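PDB 3LQY: putative isochorismatase hydrolase from Oleispira antarctica, which probably acts as a hydrolase of the isochorismatase family, on a substrate that remains to be established. Local coordinates for residues N28-G40 / V143-F155. Sequence-based numbering, arbitrary orientation. Where two conformers were deposited one is given.
Sequences NPLVGTEAAAEQG and VAHDACATLDLEF. With GOL (glycerol), chain B.
Leu30 and Leu151 meet through their methyl ends, CD2 of Leu30 lying 3.7 Å from CD2 of Leu151 as the two side chains cross at a slant. In Leu30, CG stands anti to the carbonyl carbon (chi1 -55°), and the branches divide the work: CD2 goes to Leu151, while CD1 reaches back to CB of Ala149, and CB lies against the Thr150 carbonyl oxygen. That oxygen accepts the one direct hydrogen bond across the contact, from Val31 N (2.9 Å). Next to it, glycerol O1, probably from the crystallisation liquor, donates to Val31 O and accepts from Thr150 N, bridging the two backbones where they do not bond directly.

Further on, the first turns of helix 33-49 pack on the corner at residues 145-147 through Ala36 and Gln39. Ala36 comes so near that its CA points a hydrogen at Asp146 O (3.4 Å), with its CB over the Cys148 carbonyl and 4.1 Å from Ala149 CB; Ala147 CA makes a like CA-H...O contact with Ala36 O. In Gln39, chi1 (-62°) lays CG against Asp146 O (3.5 Å), and a bend at chi2 turns the amide. NE2 of Gln39 stays 3.9 Å from Asp146 OD2, too far for a hydrogen bond, the two planes 42° apart. Gln39 OE1 bonds Lys42 NZ; Asp146 OD1 accepts from Ala183 N.

Shortening Leu30 to an alanine is likely to strip Leu151 CD2 of the methyl it packs on, leaving Ala149 CB with Ala36 alone of its two apolar neighbours here. Small residues thus let helix 33-49 lie close against the end of strand 140-149 and the chain that follows it, with backbone polarity and methyl packing, rather than charge pairing, joining them.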
loop_
_atom_site.group_PDB
_atom_site.type_symbol
_atom_site.label_atom_id
_atom_site.label_comp_id
_atom_site.label_asym_id
_atom_site.label_seq_id
_atom_site.Cartn_x
_atom_site.Cartn_y
_atom_site.Cartn_z
ATOM N N ASN A 28 9.267 -0.111 13.649
ATOM C CA ASN A 28 7.832 0.228 13.712
ATOM C C ASN A 28 6.996 -0.979 13.287
ATOM O O ASN A 28 6.228 -0.885 12.336
ATOM C CB ASN A 28 7.539 1.450 12.821
ATOM C CG ASN A 28 6.322 2.269 13.304
ATOM O OD1 ASN A 28 6.433 3.150 14.178
ATOM N ND2 ASN A 28 5.163 1.994 12.706
ATOM N N PRO A 29 7.201 -2.136 13.959
ATOM C CA PRO A 29 6.574 -3.393 13.582
ATOM C C PRO A 29 5.072 -3.276 13.686
ATOM O O PRO A 29 4.569 -2.646 14.643
ATOM C CB PRO A 29 7.159 -4.416 14.579
ATOM C CG PRO A 29 7.548 -3.606 15.741
ATOM C CD PRO A 29 8.031 -2.291 15.167
ATOM N N LEU A 30 4.393 -3.795 12.668
ATOM C CA LEU A 30 2.936 -3.789 12.612
ATOM C C LEU A 30 2.448 -5.179 12.887
ATOM O O LEU A 30 3.237 -6.113 12.938
ATOM C CB LEU A 30 2.474 -3.387 11.227
ATOM C CG LEU A 30 3.008 -2.072 10.695
ATOM C CD1 LEU A 30 2.437 -1.871 9.278
ATOM C CD2 LEU A 30 2.668 -0.846 11.571
ATOM N N VAL A 31 1.146 -5.311 13.029
ATOM C CA VAL A 31 0.486 -6.587 13.286
ATOM C C VAL A 31 0.141 -7.266 11.976
ATOM O O VAL A 31 -0.531 -6.679 11.150
ATOM C CB VAL A 31 -0.807 -6.386 14.099
ATOM C CG1 VAL A 31 -1.580 -7.684 14.171
ATOM C CG2 VAL A 31 -0.480 -5.840 15.491
ATOM N N GLY A 32 0.676 -8.480 11.750
ATOM C CA GLY A 32 0.284 -9.258 10.557
ATOM C C GLY A 32 0.930 -8.817 9.257
ATOM O O GLY A 32 0.434 -9.128 8.146
ATOM N N THR A 33 2.047 -8.105 9.334
ATOM C CA THR A 33 2.660 -7.597 8.116
ATOM C C THR A 33 3.099 -8.726 7.165
ATOM O O THR A 33 2.958 -8.635 5.949
ATOM C CB THR A 33 3.891 -6.763 8.406
ATOM O OG1 THR A 33 3.698 -5.986 9.589
ATOM C CG2 THR A 33 4.241 -5.875 7.197
ATOM N N GLU A 34 3.658 -9.780 7.737
ATOM C CA GLU A 34 4.177 -10.894 6.926
ATOM C C GLU A 34 3.067 -11.529 6.094
ATOM O O GLU A 34 3.219 -11.720 4.860
ATOM C CB GLU A 34 4.848 -11.925 7.843
ATOM C CG GLU A 34 6.168 -11.461 8.403
ATOM C CD GLU A 34 6.096 -10.424 9.494
ATOM O OE1 GLU A 34 4.968 -10.083 9.990
ATOM O OE2 GLU A 34 7.163 -9.889 9.814
ATOM N N ALA A 35 1.948 -11.838 6.762
ATOM C CA ALA A 35 0.783 -12.384 6.085
ATOM C C ALA A 35 0.247 -11.429 5.012
ATOM O O ALA A 35 -0.130 -11.884 3.915
ATOM C CB ALA A 35 -0.365 -12.744 7.077
ATOM N N ALA A 36 0.148 -10.122 5.348
ATOM C CA ALA A 36 -0.284 -9.141 4.405
ATOM C C ALA A 36 0.567 -9.081 3.150
ATOM O O ALA A 36 0.058 -9.013 2.032
ATOM C CB ALA A 36 -0.375 -7.729 5.095
ATOM N N ALA A 37 1.881 -9.082 3.357
ATOM C CA ALA A 37 2.859 -9.147 2.292
ATOM C C ALA A 37 2.747 -10.449 1.508
ATOM O O ALA A 37 2.884 -10.465 0.280
ATOM C CB ALA A 37 4.251 -8.987 2.897
ATOM N N GLU A 38 2.439 -11.538 2.188
ATOM C CA GLU A 38 2.229 -12.801 1.484
ATOM C C GLU A 38 1.115 -12.682 0.435
ATOM O O GLU A 38 1.241 -13.187 -0.701
ATOM C CB GLU A 38 1.904 -13.904 2.480
ATOM C CG GLU A 38 2.023 -15.270 1.915
ATOM C CD GLU A 38 1.279 -16.317 2.744
ATOM O OE1 GLU A 38 0.661 -15.919 3.770
ATOM O OE2 GLU A 38 1.312 -17.520 2.353
ATOM N N GLN A 39 0.023 -12.027 0.828
ATOM C CA GLN A 39 -1.095 -11.751 -0.088
ATOM C C GLN A 39 -0.724 -10.726 -1.168
ATOM O O GLN A 39 -1.067 -10.897 -2.320
ATOM C CB GLN A 39 -2.347 -11.319 0.694
ATOM C CG GLN A 39 -2.861 -12.403 1.659
ATOM C CD GLN A 39 -2.941 -13.742 0.986
ATOM O OE1 GLN A 39 -2.197 -14.675 1.340
ATOM N NE2 GLN A 39 -3.744 -13.831 -0.066
ATOM N N GLY A 40 -0.012 -9.670 -0.803
ATOM C CA GLY A 40 0.449 -8.683 -1.782
ATOM C C GLY A 40 1.313 -9.288 -2.867
ATOM O O GLY A 40 1.171 -8.908 -4.025
ATOM N N VAL A 143 -9.221 -2.235 -2.802
ATOM C CA VAL A 143 -8.286 -2.431 -1.723
ATOM C C VAL A 143 -8.367 -3.907 -1.384
ATOM O O VAL A 143 -9.459 -4.442 -1.154
ATOM C CB VAL A 143 -8.598 -1.514 -0.493
ATOM C CG1 VAL A 143 -7.589 -1.722 0.605
ATOM C CG2 VAL A 143 -8.658 -0.036 -0.895
ATOM N N ALA A 144 -7.197 -4.580 -1.417
ATOM C CA ALA A 144 -7.159 -5.970 -1.057
ATOM C C ALA A 144 -7.003 -5.992 0.453
ATOM O O ALA A 144 -5.940 -5.743 0.969
ATOM C CB ALA A 144 -6.004 -6.682 -1.748
ATOM N N HIS A 145 -8.060 -6.316 1.162
ATOM C CA HIS A 145 -8.075 -6.065 2.611
ATOM C C HIS A 145 -7.103 -6.938 3.396
ATOM O O HIS A 145 -6.595 -6.531 4.444
ATOM C CB HIS A 145 -9.488 -6.206 3.181
ATOM C CG HIS A 145 -10.107 -7.550 2.970
ATOM N ND1 HIS A 145 -9.818 -8.639 3.764
ATOM C CD2 HIS A 145 -11.040 -7.972 2.080
ATOM C CE1 HIS A 145 -10.519 -9.685 3.349
ATOM N NE2 HIS A 145 -11.268 -9.305 2.329
ATOM N N ASP A 146 -6.836 -8.143 2.885
ATOM C CA ASP A 146 -5.924 -9.072 3.545
ATOM C C ASP A 146 -4.464 -8.858 3.124
ATOM O O ASP A 146 -3.582 -9.603 3.572
ATOM C CB ASP A 146 -6.381 -10.532 3.374
ATOM C CG ASP A 146 -6.571 -10.943 1.922
ATOM O OD1 ASP A 146 -6.574 -10.102 1.016
ATOM O OD2 ASP A 146 -6.756 -12.136 1.688
ATOM N N ALA A 147 -4.236 -7.845 2.271
ATOM C CA ALA A 147 -2.909 -7.415 1.871
ATOM C C ALA A 147 -2.543 -6.035 2.421
ATOM O O ALA A 147 -1.632 -5.386 1.885
ATOM C CB ALA A 147 -2.786 -7.422 0.324
ATOM N N CYS A 148 -3.210 -5.601 3.498
ATOM C CA CYS A 148 -2.833 -4.395 4.204
ATOM C C CYS A 148 -2.621 -4.708 5.702
ATOM O O CYS A 148 -3.177 -5.650 6.273
ATOM C CB CYS A 148 -3.932 -3.304 4.051
ATOM S SG CYS A 148 -4.274 -2.787 2.307
ATOM N N ALA A 149 -1.917 -3.834 6.380
ATOM C CA ALA A 149 -1.591 -4.066 7.769
ATOM C C ALA A 149 -1.642 -2.791 8.561
ATOM O O ALA A 149 -1.366 -1.697 8.048
ATOM C CB ALA A 149 -0.161 -4.674 7.861
ATOM N N THR A 150 -1.943 -2.928 9.840
ATOM C CA THR A 150 -1.922 -1.788 10.737
ATOM C C THR A 150 -1.422 -2.289 12.108
ATOM O O THR A 150 -0.737 -3.307 12.209
ATOM C CB THR A 150 -3.360 -1.075 10.781
ATOM O OG1 THR A 150 -3.349 0.114 11.581
ATOM C CG2 THR A 150 -4.448 -2.038 11.254
ATOM N N LEU A 151 -1.732 -1.543 13.152
ATOM C CA LEU A 151 -1.328 -1.844 14.493
ATOM C C LEU A 151 -2.387 -1.421 15.521
ATOM O O LEU A 151 -3.412 -0.769 15.201
ATOM C CB LEU A 151 0.017 -1.167 14.805
ATOM C CG LEU A 151 0.191 0.316 14.397
ATOM C CD1 LEU A 151 -0.750 1.316 14.979
ATOM C CD2 LEU A 151 1.644 0.652 14.820
ATOM N N ASP A 152 -2.127 -1.785 16.768
ATOM C CA ASP A 152 -3.019 -1.448 17.846
ATOM C C ASP A 152 -2.955 0.069 18.075
ATOM O O ASP A 152 -1.848 0.641 18.118
ATOM C CB ASP A 152 -2.621 -2.144 19.158
ATOM C CG ASP A 152 -2.794 -3.657 19.144
ATOM O OD1 ASP A 152 -3.296 -4.232 18.169
ATOM O OD2 ASP A 152 -2.358 -4.303 20.130
ATOM N N LEU A 153 -4.136 0.708 18.266
ATOM C CA LEU A 153 -4.202 2.151 18.559
ATOM C C LEU A 153 -4.820 2.406 19.918
ATOM O O LEU A 153 -5.588 1.588 20.422
ATOM C CB LEU A 153 -4.980 2.908 17.474
ATOM C CG LEU A 153 -4.336 2.944 16.080
ATOM C CD1 LEU A 153 -5.254 3.694 15.148
ATOM C CD2 LEU A 153 -2.954 3.580 16.100
ATOM N N GLU A 154 -4.467 3.538 20.520
ATOM C CA GLU A 154 -5.075 3.967 21.776
ATOM C C GLU A 154 -5.533 5.414 21.622
ATOM O O GLU A 154 -4.876 6.247 20.955
ATOM C CB GLU A 154 -4.101 3.792 22.965
ATOM C CG GLU A 154 -4.670 4.140 24.328
ATOM C CD GLU A 154 -4.401 5.591 24.737
ATOM O OE1 GLU A 154 -3.667 6.300 23.990
ATOM O OE2 GLU A 154 -4.886 6.005 25.822
ATOM N N PHE A 155 -6.664 5.710 22.224
ATOM C CA PHE A 155 -7.108 7.066 22.261
ATOM C C PHE A 155 -7.884 7.359 23.542
ATOM O O PHE A 155 -8.888 6.692 23.850
ATOM C CB PHE A 155 -7.975 7.418 21.038
ATOM C CG PHE A 155 -8.464 8.814 21.072
ATOM C CD1 PHE A 155 -7.585 9.862 20.863
ATOM C CD2 PHE A 155 -9.807 9.102 21.332
ATOM C CE1 PHE A 155 -8.021 11.185 20.930
ATOM C CE2 PHE A 155 -10.258 10.427 21.398
ATOM C CZ PHE A 155 -9.368 11.471 21.172
HETATM C C1 GOL B . -3.759 -6.559 10.148
HETATM O O1 GOL B . -2.978 -5.474 10.635
HETATM C C2 GOL B . -5.125 -6.705 10.871
HETATM O O2 GOL B . -5.079 -7.164 12.202
HETATM C C3 GOL B . -6.008 -7.685 10.103
HETATM O O3 GOL B . -6.947 -8.352 10.923
#